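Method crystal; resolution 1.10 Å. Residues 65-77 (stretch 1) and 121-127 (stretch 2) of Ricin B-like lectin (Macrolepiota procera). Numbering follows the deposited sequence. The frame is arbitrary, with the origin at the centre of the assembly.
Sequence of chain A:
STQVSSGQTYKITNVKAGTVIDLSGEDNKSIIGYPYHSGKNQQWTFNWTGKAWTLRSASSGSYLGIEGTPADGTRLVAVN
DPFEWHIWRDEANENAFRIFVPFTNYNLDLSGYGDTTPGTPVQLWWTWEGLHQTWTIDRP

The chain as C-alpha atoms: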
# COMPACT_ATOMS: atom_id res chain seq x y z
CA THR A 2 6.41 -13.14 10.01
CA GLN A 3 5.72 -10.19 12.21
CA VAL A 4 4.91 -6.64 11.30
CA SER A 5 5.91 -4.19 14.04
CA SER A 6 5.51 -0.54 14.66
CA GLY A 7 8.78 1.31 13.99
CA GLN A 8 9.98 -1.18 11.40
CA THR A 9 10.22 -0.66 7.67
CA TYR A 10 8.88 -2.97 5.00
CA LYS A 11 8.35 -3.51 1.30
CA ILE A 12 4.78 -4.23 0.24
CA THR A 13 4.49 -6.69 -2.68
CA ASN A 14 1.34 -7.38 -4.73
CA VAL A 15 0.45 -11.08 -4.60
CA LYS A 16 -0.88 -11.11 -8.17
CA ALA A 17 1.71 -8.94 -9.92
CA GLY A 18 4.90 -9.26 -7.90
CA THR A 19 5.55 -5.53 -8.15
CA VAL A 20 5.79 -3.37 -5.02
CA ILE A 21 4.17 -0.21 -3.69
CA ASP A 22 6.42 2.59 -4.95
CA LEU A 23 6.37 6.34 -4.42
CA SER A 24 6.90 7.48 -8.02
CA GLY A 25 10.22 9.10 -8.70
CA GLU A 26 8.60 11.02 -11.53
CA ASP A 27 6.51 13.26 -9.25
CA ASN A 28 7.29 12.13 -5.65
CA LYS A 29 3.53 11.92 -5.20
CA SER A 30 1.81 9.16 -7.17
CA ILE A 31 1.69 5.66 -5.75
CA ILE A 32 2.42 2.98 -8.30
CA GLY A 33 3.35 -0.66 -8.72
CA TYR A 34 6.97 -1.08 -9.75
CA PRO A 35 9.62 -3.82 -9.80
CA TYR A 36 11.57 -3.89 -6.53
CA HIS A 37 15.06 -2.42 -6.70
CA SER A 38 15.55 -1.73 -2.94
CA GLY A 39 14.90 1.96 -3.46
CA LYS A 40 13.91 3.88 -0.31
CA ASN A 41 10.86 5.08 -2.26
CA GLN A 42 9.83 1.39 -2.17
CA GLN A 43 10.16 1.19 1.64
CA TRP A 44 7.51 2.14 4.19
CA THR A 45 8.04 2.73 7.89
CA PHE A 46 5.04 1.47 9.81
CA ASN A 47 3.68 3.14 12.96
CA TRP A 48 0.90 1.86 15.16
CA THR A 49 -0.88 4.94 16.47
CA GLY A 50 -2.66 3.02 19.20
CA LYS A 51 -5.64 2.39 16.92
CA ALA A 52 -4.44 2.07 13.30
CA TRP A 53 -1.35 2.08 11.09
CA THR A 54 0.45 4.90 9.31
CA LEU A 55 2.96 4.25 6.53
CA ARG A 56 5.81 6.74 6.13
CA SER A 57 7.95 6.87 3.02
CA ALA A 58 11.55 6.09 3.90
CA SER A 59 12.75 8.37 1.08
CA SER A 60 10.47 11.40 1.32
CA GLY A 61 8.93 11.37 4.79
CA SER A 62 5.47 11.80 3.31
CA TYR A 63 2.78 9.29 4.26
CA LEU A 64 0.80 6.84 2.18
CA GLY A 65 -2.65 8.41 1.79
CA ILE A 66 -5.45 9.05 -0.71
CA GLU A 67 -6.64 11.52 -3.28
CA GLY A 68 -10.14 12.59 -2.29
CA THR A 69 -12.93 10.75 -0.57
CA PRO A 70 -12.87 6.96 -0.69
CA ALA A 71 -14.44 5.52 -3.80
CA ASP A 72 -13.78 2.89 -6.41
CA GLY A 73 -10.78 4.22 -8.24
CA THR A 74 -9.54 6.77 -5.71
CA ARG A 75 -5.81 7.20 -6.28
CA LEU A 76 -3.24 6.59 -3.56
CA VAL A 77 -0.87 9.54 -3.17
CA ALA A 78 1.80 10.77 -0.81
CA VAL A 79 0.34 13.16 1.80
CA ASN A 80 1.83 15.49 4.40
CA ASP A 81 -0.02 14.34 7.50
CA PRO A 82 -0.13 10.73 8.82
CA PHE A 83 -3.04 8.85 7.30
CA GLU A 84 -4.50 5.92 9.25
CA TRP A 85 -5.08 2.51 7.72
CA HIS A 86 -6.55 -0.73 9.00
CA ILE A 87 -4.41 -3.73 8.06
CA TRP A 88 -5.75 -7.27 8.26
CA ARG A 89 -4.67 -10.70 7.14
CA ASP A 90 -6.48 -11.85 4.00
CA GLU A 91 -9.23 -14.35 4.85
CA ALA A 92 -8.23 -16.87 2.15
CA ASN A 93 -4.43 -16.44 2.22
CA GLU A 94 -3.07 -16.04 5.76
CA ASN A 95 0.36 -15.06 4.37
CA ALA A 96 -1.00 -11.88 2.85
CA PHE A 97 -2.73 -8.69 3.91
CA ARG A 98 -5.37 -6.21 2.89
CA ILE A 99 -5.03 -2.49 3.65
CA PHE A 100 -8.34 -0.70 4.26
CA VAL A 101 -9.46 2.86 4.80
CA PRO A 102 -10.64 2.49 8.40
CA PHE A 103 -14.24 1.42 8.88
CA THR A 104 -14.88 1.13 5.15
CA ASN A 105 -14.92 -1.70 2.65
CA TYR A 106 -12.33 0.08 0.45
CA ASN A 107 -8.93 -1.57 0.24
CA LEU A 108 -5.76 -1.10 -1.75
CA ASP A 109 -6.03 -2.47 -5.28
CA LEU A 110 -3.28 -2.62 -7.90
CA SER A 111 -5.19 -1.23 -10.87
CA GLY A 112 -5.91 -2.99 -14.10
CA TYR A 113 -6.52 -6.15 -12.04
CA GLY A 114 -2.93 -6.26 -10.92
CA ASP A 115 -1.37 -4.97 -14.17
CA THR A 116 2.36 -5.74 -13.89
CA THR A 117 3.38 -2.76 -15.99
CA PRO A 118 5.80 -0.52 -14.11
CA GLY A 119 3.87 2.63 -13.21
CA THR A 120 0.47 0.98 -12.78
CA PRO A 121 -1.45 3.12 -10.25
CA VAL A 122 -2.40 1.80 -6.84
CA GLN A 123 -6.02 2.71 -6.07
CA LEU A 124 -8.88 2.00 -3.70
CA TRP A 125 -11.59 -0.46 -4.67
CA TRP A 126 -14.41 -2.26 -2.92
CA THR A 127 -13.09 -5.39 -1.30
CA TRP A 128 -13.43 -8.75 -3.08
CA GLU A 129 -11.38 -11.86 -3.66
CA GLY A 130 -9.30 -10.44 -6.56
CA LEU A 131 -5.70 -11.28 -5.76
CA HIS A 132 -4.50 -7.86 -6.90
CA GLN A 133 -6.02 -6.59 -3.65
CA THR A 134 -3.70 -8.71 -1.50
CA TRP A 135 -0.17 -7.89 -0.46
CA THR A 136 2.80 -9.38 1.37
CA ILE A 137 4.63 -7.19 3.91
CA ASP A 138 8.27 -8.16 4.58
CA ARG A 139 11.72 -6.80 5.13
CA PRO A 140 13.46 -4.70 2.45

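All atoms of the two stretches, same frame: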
# COMPACT_ATOMS: atom_id res chain seq x y z
N GLY A 65 -1.29 7.94 1.59
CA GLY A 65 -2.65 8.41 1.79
C GLY A 65 -3.43 8.36 0.48
O GLY A 65 -3.11 7.60 -0.43
N ILE A 66 -4.54 9.11 0.44
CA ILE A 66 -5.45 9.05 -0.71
C ILE A 66 -5.82 10.38 -1.28
O ILE A 66 -5.76 11.41 -0.59
CB ILE A 66 -6.75 8.29 -0.36
CG1 ILE A 66 -7.54 8.87 0.82
CG2 ILE A 66 -6.38 6.85 -0.07
CD1 ILE A 66 -8.86 8.17 1.00
N GLU A 67 -6.27 10.35 -2.55
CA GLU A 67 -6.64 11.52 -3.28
C GLU A 67 -8.17 11.67 -3.32
O GLU A 67 -8.86 11.06 -4.18
CB GLU A 67 -6.04 11.51 -4.70
CG GLU A 67 -6.42 12.73 -5.57
CD GLU A 67 -5.87 12.56 -6.98
OE1 GLU A 67 -5.07 13.41 -7.46
OE2 GLU A 67 -6.20 11.52 -7.60
N GLY A 68 -8.71 12.38 -2.34
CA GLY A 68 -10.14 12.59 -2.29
C GLY A 68 -10.83 11.54 -1.42
O GLY A 68 -10.21 10.76 -0.73
N THR A 69 -12.15 11.60 -1.43
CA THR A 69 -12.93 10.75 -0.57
C THR A 69 -12.93 9.32 -1.09
O THR A 69 -12.82 9.08 -2.28
CB THR A 69 -14.36 11.28 -0.36
OG1 THR A 69 -14.95 10.56 0.68
CG2 THR A 69 -15.21 11.16 -1.56
N PRO A 70 -12.98 8.32 -0.19
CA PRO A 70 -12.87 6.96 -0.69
C PRO A 70 -13.96 6.57 -1.66
O PRO A 70 -15.16 6.83 -1.43
CB PRO A 70 -12.96 6.11 0.57
CG PRO A 70 -12.41 6.97 1.63
CD PRO A 70 -12.89 8.34 1.27
N ALA A 71 -13.57 5.94 -2.75
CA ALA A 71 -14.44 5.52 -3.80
C ALA A 71 -13.68 4.48 -4.64
O ALA A 71 -12.46 4.39 -4.59
CB ALA A 71 -14.85 6.69 -4.69
N ASP A 72 -14.41 3.72 -5.43
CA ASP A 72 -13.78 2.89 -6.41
C ASP A 72 -12.97 3.73 -7.37
O ASP A 72 -13.50 4.64 -8.01
CB ASP A 72 -14.82 2.07 -7.18
CG ASP A 72 -15.47 0.98 -6.38
OD1 ASP A 72 -14.93 0.49 -5.38
OD2 ASP A 72 -16.56 0.53 -6.85
N GLY A 73 -11.67 3.47 -7.41
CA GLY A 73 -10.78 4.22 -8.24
C GLY A 73 -10.05 5.39 -7.65
O GLY A 73 -9.20 5.95 -8.28
N THR A 74 -10.30 5.71 -6.39
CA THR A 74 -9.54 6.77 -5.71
C THR A 74 -8.07 6.43 -5.77
O THR A 74 -7.66 5.32 -5.44
CB THR A 74 -9.97 6.86 -4.23
OG1 THR A 74 -11.31 7.24 -4.17
CG2 THR A 74 -9.15 7.85 -3.44
N ARG A 75 -7.26 7.40 -6.18
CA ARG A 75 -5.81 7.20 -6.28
C ARG A 75 -5.12 7.26 -4.92
O ARG A 75 -5.46 8.11 -4.10
CB ARG A 75 -5.19 8.28 -7.18
CG ARG A 75 -5.57 8.23 -8.65
CD ARG A 75 -4.51 8.95 -9.51
NE ARG A 75 -4.17 10.27 -8.98
CZ ARG A 75 -2.94 10.76 -8.96
NH1 ARG A 75 -1.92 10.05 -9.43
NH2 ARG A 75 -2.71 11.97 -8.46
N LEU A 76 -4.15 6.38 -4.68
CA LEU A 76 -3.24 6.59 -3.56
C LEU A 76 -2.18 7.61 -3.96
O LEU A 76 -1.65 7.61 -5.08
CB LEU A 76 -2.58 5.28 -3.14
CG LEU A 76 -3.37 4.48 -2.11
CD1 LEU A 76 -4.63 3.90 -2.68
CD2 LEU A 76 -2.48 3.48 -1.43
N VAL A 77 -1.87 8.49 -3.02
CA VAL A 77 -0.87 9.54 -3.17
C VAL A 77 -0.12 9.73 -1.85
O VAL A 77 -0.63 9.43 -0.77
CB VAL A 77 -1.51 10.87 -3.61
CG1 VAL A 77 -2.07 10.80 -5.02
CG2 VAL A 77 -2.54 11.37 -2.60
N PRO A 121 -1.05 2.44 -11.50
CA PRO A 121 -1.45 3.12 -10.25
C PRO A 121 -2.01 2.14 -9.22
O PRO A 121 -2.68 1.16 -9.55
CB PRO A 121 -2.55 4.06 -10.72
CG PRO A 121 -2.23 4.35 -12.15
CD PRO A 121 -1.66 3.07 -12.69
N VAL A 122 -1.73 2.44 -7.96
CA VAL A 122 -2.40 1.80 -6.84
C VAL A 122 -3.59 2.69 -6.45
O VAL A 122 -3.45 3.91 -6.33
CB VAL A 122 -1.46 1.60 -5.64
CG1 VAL A 122 -2.18 0.89 -4.49
CG2 VAL A 122 -0.21 0.85 -6.05
N GLN A 123 -4.76 2.06 -6.28
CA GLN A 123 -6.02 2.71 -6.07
C GLN A 123 -6.77 2.07 -4.90
O GLN A 123 -6.36 1.02 -4.39
CB GLN A 123 -6.87 2.71 -7.34
CG GLN A 123 -7.35 1.32 -7.67
CD GLN A 123 -8.05 1.17 -9.00
OE1 GLN A 123 -8.40 2.16 -9.65
NE2 GLN A 123 -8.31 -0.08 -9.39
N LEU A 124 -7.89 2.66 -4.51
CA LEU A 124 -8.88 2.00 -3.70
C LEU A 124 -9.90 1.29 -4.57
O LEU A 124 -10.25 1.76 -5.65
CB LEU A 124 -9.66 2.97 -2.80
CG LEU A 124 -8.80 3.73 -1.79
CD1 LEU A 124 -9.69 4.69 -1.01
CD2 LEU A 124 -8.02 2.82 -0.89
N TRP A 125 -10.43 0.18 -4.06
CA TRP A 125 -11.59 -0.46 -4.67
C TRP A 125 -12.31 -1.23 -3.59
O TRP A 125 -11.69 -1.71 -2.61
CB TRP A 125 -11.18 -1.39 -5.81
CG TRP A 125 -12.30 -1.69 -6.79
CD1 TRP A 125 -13.26 -2.65 -6.70
CD2 TRP A 125 -12.60 -0.92 -7.95
NE1 TRP A 125 -14.15 -2.52 -7.73
CE2 TRP A 125 -13.78 -1.45 -8.51
CE3 TRP A 125 -11.98 0.16 -8.58
CZ2 TRP A 125 -14.34 -0.97 -9.68
CZ3 TRP A 125 -12.54 0.65 -9.76
CH2 TRP A 125 -13.72 0.09 -10.29
N TRP A 126 -13.62 -1.40 -3.75
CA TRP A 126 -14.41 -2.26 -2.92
C TRP A 126 -13.76 -3.63 -2.77
O TRP A 126 -13.27 -4.19 -3.75
CB TRP A 126 -15.80 -2.46 -3.60
CG TRP A 126 -16.82 -3.08 -2.77
CD1 TRP A 126 -17.19 -4.39 -2.72
CD2 TRP A 126 -17.72 -2.37 -1.96
NE1 TRP A 126 -18.27 -4.53 -1.86
CE2 TRP A 126 -18.57 -3.30 -1.34
CE3 TRP A 126 -17.85 -1.02 -1.66
CZ2 TRP A 126 -19.60 -2.90 -0.50
CZ3 TRP A 126 -18.82 -0.64 -0.78
CH2 TRP A 126 -19.67 -1.57 -0.20
N THR A 127 -13.78 -4.17 -1.58
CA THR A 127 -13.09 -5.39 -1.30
C THR A 127 -13.77 -6.62 -1.93
O THR A 127 -14.98 -6.80 -1.81
CB THR A 127 -12.89 -5.57 0.21
OG1 THR A 127 -11.92 -6.58 0.47
CG2 THR A 127 -14.15 -5.92 0.96
O HOH W 1 -7.40 4.80 -10.04

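Stretch 1 folds back on itself before it meets stretch 2. Its two ends pair, Gly 65 N to Val 77 O at 2.9 Å and Val 77 N to Gly 65 O at 3.0 Å, and a type II turn from Ala 71 to Thr 74 lies in the loop between. The extended strand of stretch 2 runs alongside the returning half of stretch 1, from the turn to Leu 76, joined to it by backbone hydrogen bonds. Leu 76 N donates to Val 122 O (3.1 Å), Leu 124 N to Thr 74 O (2.8 Å), and Gly 73 N to Leu 124 O (2.8 Å). Arg 75 and Gln 123 form a single beta bridge, their CA atoms 4.5 Å apart.

Leu 124 is the principal bump. Its side chain enters a hollow lined by Ile 66, Pro 70, Thr 74 and Leu 76: CD1 lies 4.1 Å from Ile 66 CG2, 3.9 Å from Pro 70 CB and 3.9 Å from Thr 74 CB, while CD2 lies 4.0 Å from Leu 76 CD1. A forked aliphatic chain suits this place because its two methyls can touch different walls at once, and it brings no polar group that would need a partner there. Leu 76 is itself forked: its CD2 meets Val 122 CG1 at 4.0 Å, so it fills the space between Val 122 and Leu 124. The compact, branched Val 122 completes this apolar patch.

At the turn the fit is made by a flat ring and a short acid. Asp 72 CB sits over the face of the Trp 125 six-membered ring, 3.6 Å from its centroid and nearly on the ring normal, where a C-H can meet the pi cloud. The same side chain reaches the backbone beyond: Trp 126 N donates to Asp 72 OD1 at 2.8 Å. Aspartate is short enough to lie on the indole while its carboxylate accepts this bond.

Gly 73 has phi 94° and psi -2°, at which a CB would be jammed against the carbonyl oxygen of Asp 72; this backbone calls for glycine. Its bare CA approaches Gln 123 OE1 to 3.4 Å, and one water bridges the pair, donating to Gly 73 O and to Gln 123 OE1, both at 2.8 Å.

Arg 75 points its CA-to-CB bond away from stretch 2, and its long chain serves its own loop instead. The planar guanidinium matches the Glu 67 carboxylate in a two-pronged salt bridge, NE to OE2 at 2.8 Å and NH2 to OE1 at 2.9 Å, tying together the two arms of stretch 1.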